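Local coordinates for protein PadR family transcriptional regulator (Streptococcus pneumoniae, PDB 5ZQH) that probably binds DNA through a winged helix-turn-helix domain and regulates transcription, as a member of the PadR family, at residues A[45-59]-A[71-83]. Numbering follows the deposited sequence.
Sequences YPLLQKLEKNQWIRG and KYFSLMKEGEERV
R82 lays its side chain over one face of the W56 indole. R82 CG sits 3.8 Å from the centroid of the six-membered ring of W56, 10° off the ring normal, a CH-pi contact. The chain bends at chi2 (-75°), which brings the guanidinium over W56 CZ2 at the rim of the indole, the two planes 25° apart. R82 NE also forms a long salt bridge to E78 OE2, 3.5 Å, within the same helix. N54 ND2 lies over the opposite face of the indole, toward its rim.

The W56 carbonyl meets the start of the next helix. M76 N donates to W56 O at 2.8 Å, from above the carbonyl plane. G79 CA also comes within 3.2 Å of W56 O in a CA-H...O contact, and its lack of a side chain permits the close fit. From there I57, R58 and G59 pair antiparallel with L75, S74 and F73. R58 and S74 exchange two backbone hydrogen bonds.

F73 points its ring back to helix 45-53. Its edge meets the face of Y45 in an offset edge-to-face pair, centroids 5.9 Å apart. L48 CD1 and I57 CD1 also pack against the ring, the latter 3.6 Å from F73 CD1. Beside it, K71 NZ reaches E52 OE1 in a weak salt bridge of 3.4 Å.

Strands 57-63 and 69-75 form the beta hairpin wing of the winged helix-turn-helix fold. The contact ties this wing to helix 45-53 and to the first turns of helix 77-101. L48 continues the apolar packing onto V13 of helix 3-19 and L27 of helix 24-34.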
loop_
_atom_site.group_PDB
_atom_site.type_symbol
_atom_site.label_atom_id
_atom_site.label_comp_id
_atom_site.label_asym_id
_atom_site.label_seq_id
_atom_site.Cartn_x
_atom_site.Cartn_y
_atom_site.Cartn_z
ATOM N N TYR A 45 -4.735 13.890 -10.944
ATOM C CA TYR A 45 -5.451 15.067 -10.447
ATOM C C TYR A 45 -6.616 14.754 -9.476
ATOM O O TYR A 45 -6.866 15.563 -8.579
ATOM C CB TYR A 45 -5.904 15.995 -11.583
ATOM C CG TYR A 45 -5.741 17.468 -11.263
ATOM C CD1 TYR A 45 -6.663 18.134 -10.454
ATOM C CD2 TYR A 45 -4.663 18.196 -11.769
ATOM C CE1 TYR A 45 -6.516 19.483 -10.148
ATOM C CE2 TYR A 45 -4.502 19.542 -11.472
ATOM C CZ TYR A 45 -5.437 20.185 -10.655
ATOM O OH TYR A 45 -5.298 21.523 -10.351
ATOM N N PRO A 46 -7.329 13.605 -9.647
ATOM C CA PRO A 46 -8.247 13.173 -8.576
ATOM C C PRO A 46 -7.589 13.027 -7.197
ATOM O O PRO A 46 -8.194 13.428 -6.191
ATOM C CB PRO A 46 -8.751 11.818 -9.073
ATOM C CG PRO A 46 -8.734 11.954 -10.548
ATOM C CD PRO A 46 -7.546 12.812 -10.877
ATOM N N LEU A 47 -6.369 12.473 -7.161
ATOM C CA LEU A 47 -5.573 12.385 -5.930
ATOM C C LEU A 47 -5.181 13.770 -5.383
ATOM O O LEU A 47 -5.321 14.025 -4.178
ATOM C CB LEU A 47 -4.337 11.491 -6.134
ATOM C CG LEU A 47 -3.263 11.379 -5.039
ATOM C CD1 LEU A 47 -3.806 10.703 -3.783
ATOM C CD2 LEU A 47 -2.038 10.644 -5.569
ATOM N N LEU A 48 -4.715 14.655 -6.267
ATOM C CA LEU A 48 -4.406 16.040 -5.905
ATOM C C LEU A 48 -5.633 16.768 -5.363
ATOM O O LEU A 48 -5.523 17.526 -4.399
ATOM C CB LEU A 48 -3.806 16.812 -7.089
ATOM C CG LEU A 48 -2.425 16.421 -7.640
ATOM C CD1 LEU A 48 -2.130 17.212 -8.910
ATOM C CD2 LEU A 48 -1.315 16.623 -6.617
ATOM N N GLN A 49 -6.789 16.514 -5.978
ATOM C CA GLN A 49 -8.080 17.062 -5.548
ATOM C C GLN A 49 -8.423 16.631 -4.115
ATOM O O GLN A 49 -8.856 17.458 -3.310
ATOM C CB GLN A 49 -9.187 16.616 -6.511
ATOM C CG GLN A 49 -10.362 17.572 -6.642
ATOM C CD GLN A 49 -10.526 18.120 -8.049
ATOM O OE1 GLN A 49 -10.493 17.373 -9.036
ATOM N NE2 GLN A 49 -10.725 19.427 -8.152
ATOM N N LYS A 50 -8.208 15.341 -3.818
ATOM C CA LYS A 50 -8.475 14.740 -2.511
ATOM C C LYS A 50 -7.601 15.334 -1.408
ATOM O O LYS A 50 -8.115 15.716 -0.355
ATOM C CB LYS A 50 -8.320 13.217 -2.573
ATOM C CG LYS A 50 -8.831 12.466 -1.343
ATOM C CD LYS A 50 -8.915 10.967 -1.592
ATOM C CE LYS A 50 -7.586 10.268 -1.343
ATOM N NZ LYS A 50 -7.271 9.280 -2.415
ATOM N N LEU A 51 -6.294 15.406 -1.673
ATOM C CA LEU A 51 -5.297 15.983 -0.773
ATOM C C LEU A 51 -5.548 17.463 -0.463
ATOM O O LEU A 51 -5.398 17.880 0.682
ATOM C CB LEU A 51 -3.897 15.804 -1.373
ATOM C CG LEU A 51 -2.953 14.603 -1.190
ATOM C CD1 LEU A 51 -3.618 13.273 -0.850
ATOM C CD2 LEU A 51 -2.111 14.472 -2.451
ATOM N N GLU A 52 -5.926 18.252 -1.474
ATOM C CA GLU A 52 -6.248 19.678 -1.272
ATOM C C GLU A 52 -7.481 19.861 -0.377
ATOM O O GLU A 52 -7.469 20.683 0.546
ATOM C CB GLU A 52 -6.433 20.412 -2.612
ATOM C CG GLU A 52 -6.479 21.935 -2.482
ATOM C CD GLU A 52 -6.841 22.675 -3.767
ATOM O OE1 GLU A 52 -7.177 22.032 -4.791
ATOM O OE2 GLU A 52 -6.786 23.929 -3.753
ATOM N N LYS A 53 -8.527 19.086 -0.663
ATOM C CA LYS A 53 -9.772 19.075 0.114
ATOM C C LYS A 53 -9.541 18.561 1.547
ATOM O O LYS A 53 -10.136 19.081 2.499
ATOM C CB LYS A 53 -10.861 18.290 -0.654
ATOM C CG LYS A 53 -12.195 18.083 0.055
ATOM C CD LYS A 53 -12.298 16.633 0.508
ATOM C CE LYS A 53 -12.877 16.495 1.906
ATOM N NZ LYS A 53 -12.525 15.162 2.474
ATOM N N ASN A 54 -8.656 17.569 1.688
ATOM C CA ASN A 54 -8.192 17.075 2.996
ATOM C C ASN A 54 -7.340 18.075 3.790
ATOM O O ASN A 54 -7.004 17.816 4.954
ATOM C CB ASN A 54 -7.379 15.783 2.826
ATOM C CG ASN A 54 -8.239 14.559 2.572
ATOM O OD1 ASN A 54 -9.470 14.592 2.695
ATOM N ND2 ASN A 54 -7.582 13.458 2.207
ATOM N N GLN A 55 -6.986 19.195 3.152
ATOM C CA GLN A 55 -6.091 20.228 3.701
ATOM C C GLN A 55 -4.680 19.693 4.019
ATOM O O GLN A 55 -4.037 20.137 4.967
ATOM C CB GLN A 55 -6.726 20.952 4.913
ATOM C CG GLN A 55 -7.900 21.867 4.577
ATOM C CD GLN A 55 -8.645 22.366 5.808
ATOM O OE1 GLN A 55 -8.038 22.757 6.813
ATOM N NE2 GLN A 55 -9.975 22.363 5.732
ATOM N N TRP A 56 -4.216 18.736 3.213
ATOM C CA TRP A 56 -2.854 18.203 3.313
ATOM C C TRP A 56 -1.915 19.032 2.445
ATOM O O TRP A 56 -0.759 19.263 2.800
ATOM C CB TRP A 56 -2.813 16.735 2.878
ATOM C CG TRP A 56 -3.562 15.755 3.767
ATOM C CD1 TRP A 56 -4.371 16.045 4.838
ATOM C CD2 TRP A 56 -3.598 14.328 3.621
ATOM N NE1 TRP A 56 -4.889 14.890 5.371
ATOM C CE2 TRP A 56 -4.434 13.821 4.645
ATOM C CE3 TRP A 56 -2.996 13.427 2.730
ATOM C CZ2 TRP A 56 -4.689 12.449 4.799
ATOM C CZ3 TRP A 56 -3.250 12.055 2.884
ATOM C CH2 TRP A 56 -4.086 11.585 3.915
ATOM N N ILE A 57 -2.426 19.466 1.294
ATOM C CA ILE A 57 -1.708 20.363 0.382
ATOM C C ILE A 57 -2.564 21.594 0.062
ATOM O O ILE A 57 -3.773 21.597 0.312
ATOM C CB ILE A 57 -1.255 19.646 -0.922
ATOM C CG1 ILE A 57 -2.465 19.171 -1.746
ATOM C CG2 ILE A 57 -0.286 18.509 -0.605
ATOM C CD1 ILE A 57 -2.146 18.735 -3.163
ATOM N N ARG A 58 -1.934 22.634 -0.477
ATOM C CA ARG A 58 -2.660 23.810 -0.946
ATOM C C ARG A 58 -2.236 24.224 -2.348
ATOM O O ARG A 58 -1.053 24.136 -2.699
ATOM C CB ARG A 58 -2.550 24.980 0.046
ATOM C CG ARG A 58 -1.163 25.583 0.253
ATOM C CD ARG A 58 -1.190 26.618 1.367
ATOM N NE ARG A 58 -1.979 27.813 1.034
ATOM C CZ ARG A 58 -1.511 29.065 1.023
ATOM N NH1 ARG A 58 -0.245 29.328 1.328
ATOM N NH2 ARG A 58 -2.317 30.073 0.707
ATOM N N GLY A 59 -3.217 24.664 -3.137
ATOM C CA GLY A 59 -2.990 25.160 -4.495
ATOM C C GLY A 59 -3.085 26.670 -4.564
ATOM O O GLY A 59 -4.102 27.250 -4.181
ATOM N N LYS A 71 -1.381 26.467 -11.107
ATOM C CA LYS A 71 -1.719 26.198 -9.714
ATOM C C LYS A 71 -0.656 25.305 -9.067
ATOM O O LYS A 71 -0.666 24.089 -9.246
ATOM C CB LYS A 71 -3.110 25.561 -9.608
ATOM C CG LYS A 71 -3.692 25.591 -8.204
ATOM C CD LYS A 71 -4.763 24.529 -8.008
ATOM C CE LYS A 71 -6.162 25.110 -8.091
ATOM N NZ LYS A 71 -7.106 24.228 -7.350
ATOM N N TYR A 72 0.253 25.929 -8.315
ATOM C CA TYR A 72 1.323 25.215 -7.620
ATOM C C TYR A 72 0.847 24.628 -6.294
ATOM O O TYR A 72 0.242 25.321 -5.475
ATOM C CB TYR A 72 2.523 26.133 -7.384
ATOM C CG TYR A 72 3.441 26.284 -8.570
ATOM C CD1 TYR A 72 3.216 27.278 -9.530
ATOM C CD2 TYR A 72 4.547 25.446 -8.733
ATOM C CE1 TYR A 72 4.065 27.437 -10.618
ATOM C CE2 TYR A 72 5.399 25.588 -9.821
ATOM C CZ TYR A 72 5.153 26.589 -10.760
ATOM O OH TYR A 72 5.992 26.735 -11.842
ATOM N N PHE A 73 1.129 23.345 -6.099
ATOM C CA PHE A 73 0.795 22.651 -4.865
ATOM C C PHE A 73 1.990 22.611 -3.914
ATOM O O PHE A 73 3.103 22.261 -4.315
ATOM C CB PHE A 73 0.284 21.234 -5.153
ATOM C CG PHE A 73 -0.962 21.194 -5.992
ATOM C CD1 PHE A 73 -2.212 21.507 -5.436
ATOM C CD2 PHE A 73 -0.897 20.842 -7.344
ATOM C CE1 PHE A 73 -3.364 21.473 -6.211
ATOM C CE2 PHE A 73 -2.051 20.805 -8.121
ATOM C CZ PHE A 73 -3.283 21.120 -7.554
ATOM N N SER A 74 1.741 23.002 -2.666
ATOM C CA SER A 74 2.723 22.932 -1.573
ATOM C C SER A 74 2.079 22.288 -0.340
ATOM O O SER A 74 0.852 22.352 -0.171
ATOM C CB SER A 74 3.247 24.325 -1.231
ATOM O OG SER A 74 2.175 25.194 -0.911
ATOM N N LEU A 75 2.900 21.677 0.513
ATOM C CA LEU A 75 2.404 20.988 1.708
ATOM C C LEU A 75 1.867 21.921 2.797
ATOM O O LEU A 75 2.451 22.965 3.089
ATOM C CB LEU A 75 3.482 20.068 2.299
ATOM C CG LEU A 75 3.912 18.779 1.589
ATOM C CD1 LEU A 75 4.991 18.110 2.417
ATOM C CD2 LEU A 75 2.760 17.808 1.359
ATOM N N MET A 76 0.732 21.524 3.372
ATOM C CA MET A 76 0.161 22.153 4.562
ATOM C C MET A 76 0.845 21.507 5.772
ATOM O O MET A 76 1.694 20.621 5.605
ATOM C CB MET A 76 -1.346 21.891 4.619
ATOM C CG MET A 76 -2.228 23.098 4.883
ATOM S SD MET A 76 -3.254 23.459 3.445
ATOM C CE MET A 76 -4.560 24.453 4.165
ATOM N N LYS A 77 0.470 21.939 6.979
ATOM C CA LYS A 77 1.004 21.362 8.220
ATOM C C LYS A 77 0.682 19.865 8.334
ATOM O O LYS A 77 1.559 19.066 8.670
ATOM C CB LYS A 77 0.508 22.135 9.450
ATOM N N GLU A 78 -0.563 19.502 8.030
ATOM C CA GLU A 78 -1.000 18.105 8.017
ATOM C C GLU A 78 -0.295 17.231 6.979
ATOM O O GLU A 78 0.012 16.075 7.260
ATOM C CB GLU A 78 -2.518 18.019 7.854
ATOM C CG GLU A 78 -3.231 17.575 9.123
ATOM C CD GLU A 78 -3.535 16.087 9.124
ATOM O OE1 GLU A 78 -4.536 15.703 8.477
ATOM O OE2 GLU A 78 -2.790 15.302 9.765
ATOM N N GLY A 79 -0.024 17.796 5.804
ATOM C CA GLY A 79 0.636 17.080 4.706
ATOM C C GLY A 79 2.064 16.638 4.986
ATOM O O GLY A 79 2.463 15.530 4.598
ATOM N N GLU A 80 2.832 17.502 5.656
ATOM C CA GLU A 80 4.225 17.199 6.001
ATOM C C GLU A 80 4.352 16.195 7.165
ATOM O O GLU A 80 5.384 15.530 7.307
ATOM C CB GLU A 80 5.064 18.477 6.203
ATOM C CG GLU A 80 4.582 19.435 7.280
ATOM C CD GLU A 80 5.349 20.743 7.282
ATOM O OE1 GLU A 80 5.006 21.643 6.487
ATOM O OE2 GLU A 80 6.293 20.875 8.088
ATOM N N GLU A 81 3.290 16.096 7.971
ATOM C CA GLU A 81 3.112 15.026 8.959
ATOM C C GLU A 81 2.768 13.694 8.291
ATOM O O GLU A 81 3.305 12.656 8.673
ATOM C CB GLU A 81 2.016 15.389 9.964
ATOM C CG GLU A 81 2.483 16.251 11.124
ATOM C CD GLU A 81 1.331 16.932 11.836
ATOM O OE1 GLU A 81 0.661 17.784 11.214
ATOM O OE2 GLU A 81 1.097 16.621 13.021
ATOM N N ARG A 82 1.876 13.741 7.296
ATOM C CA ARG A 82 1.437 12.557 6.550
ATOM C C ARG A 82 2.559 11.889 5.747
ATOM O O ARG A 82 2.530 10.673 5.534
ATOM C CB ARG A 82 0.258 12.897 5.620
ATOM C CG ARG A 82 -1.053 13.252 6.315
ATOM C CD ARG A 82 -1.782 12.052 6.911
ATOM N NE ARG A 82 -2.941 12.476 7.703
ATOM C CZ ARG A 82 -3.966 11.697 8.051
ATOM N NH1 ARG A 82 -4.016 10.423 7.675
ATOM N NH2 ARG A 82 -4.958 12.206 8.771
ATOM N N VAL A 83 3.530 12.688 5.301
ATOM C CA VAL A 83 4.669 12.182 4.530
ATOM C C VAL A 83 5.770 11.604 5.433
ATOM O O VAL A 83 6.428 10.628 5.054
ATOM C CB VAL A 83 5.196 13.214 3.486
ATOM C CG1 VAL A 83 5.873 14.414 4.134
ATOM C CG2 VAL A 83 6.127 12.545 2.486
#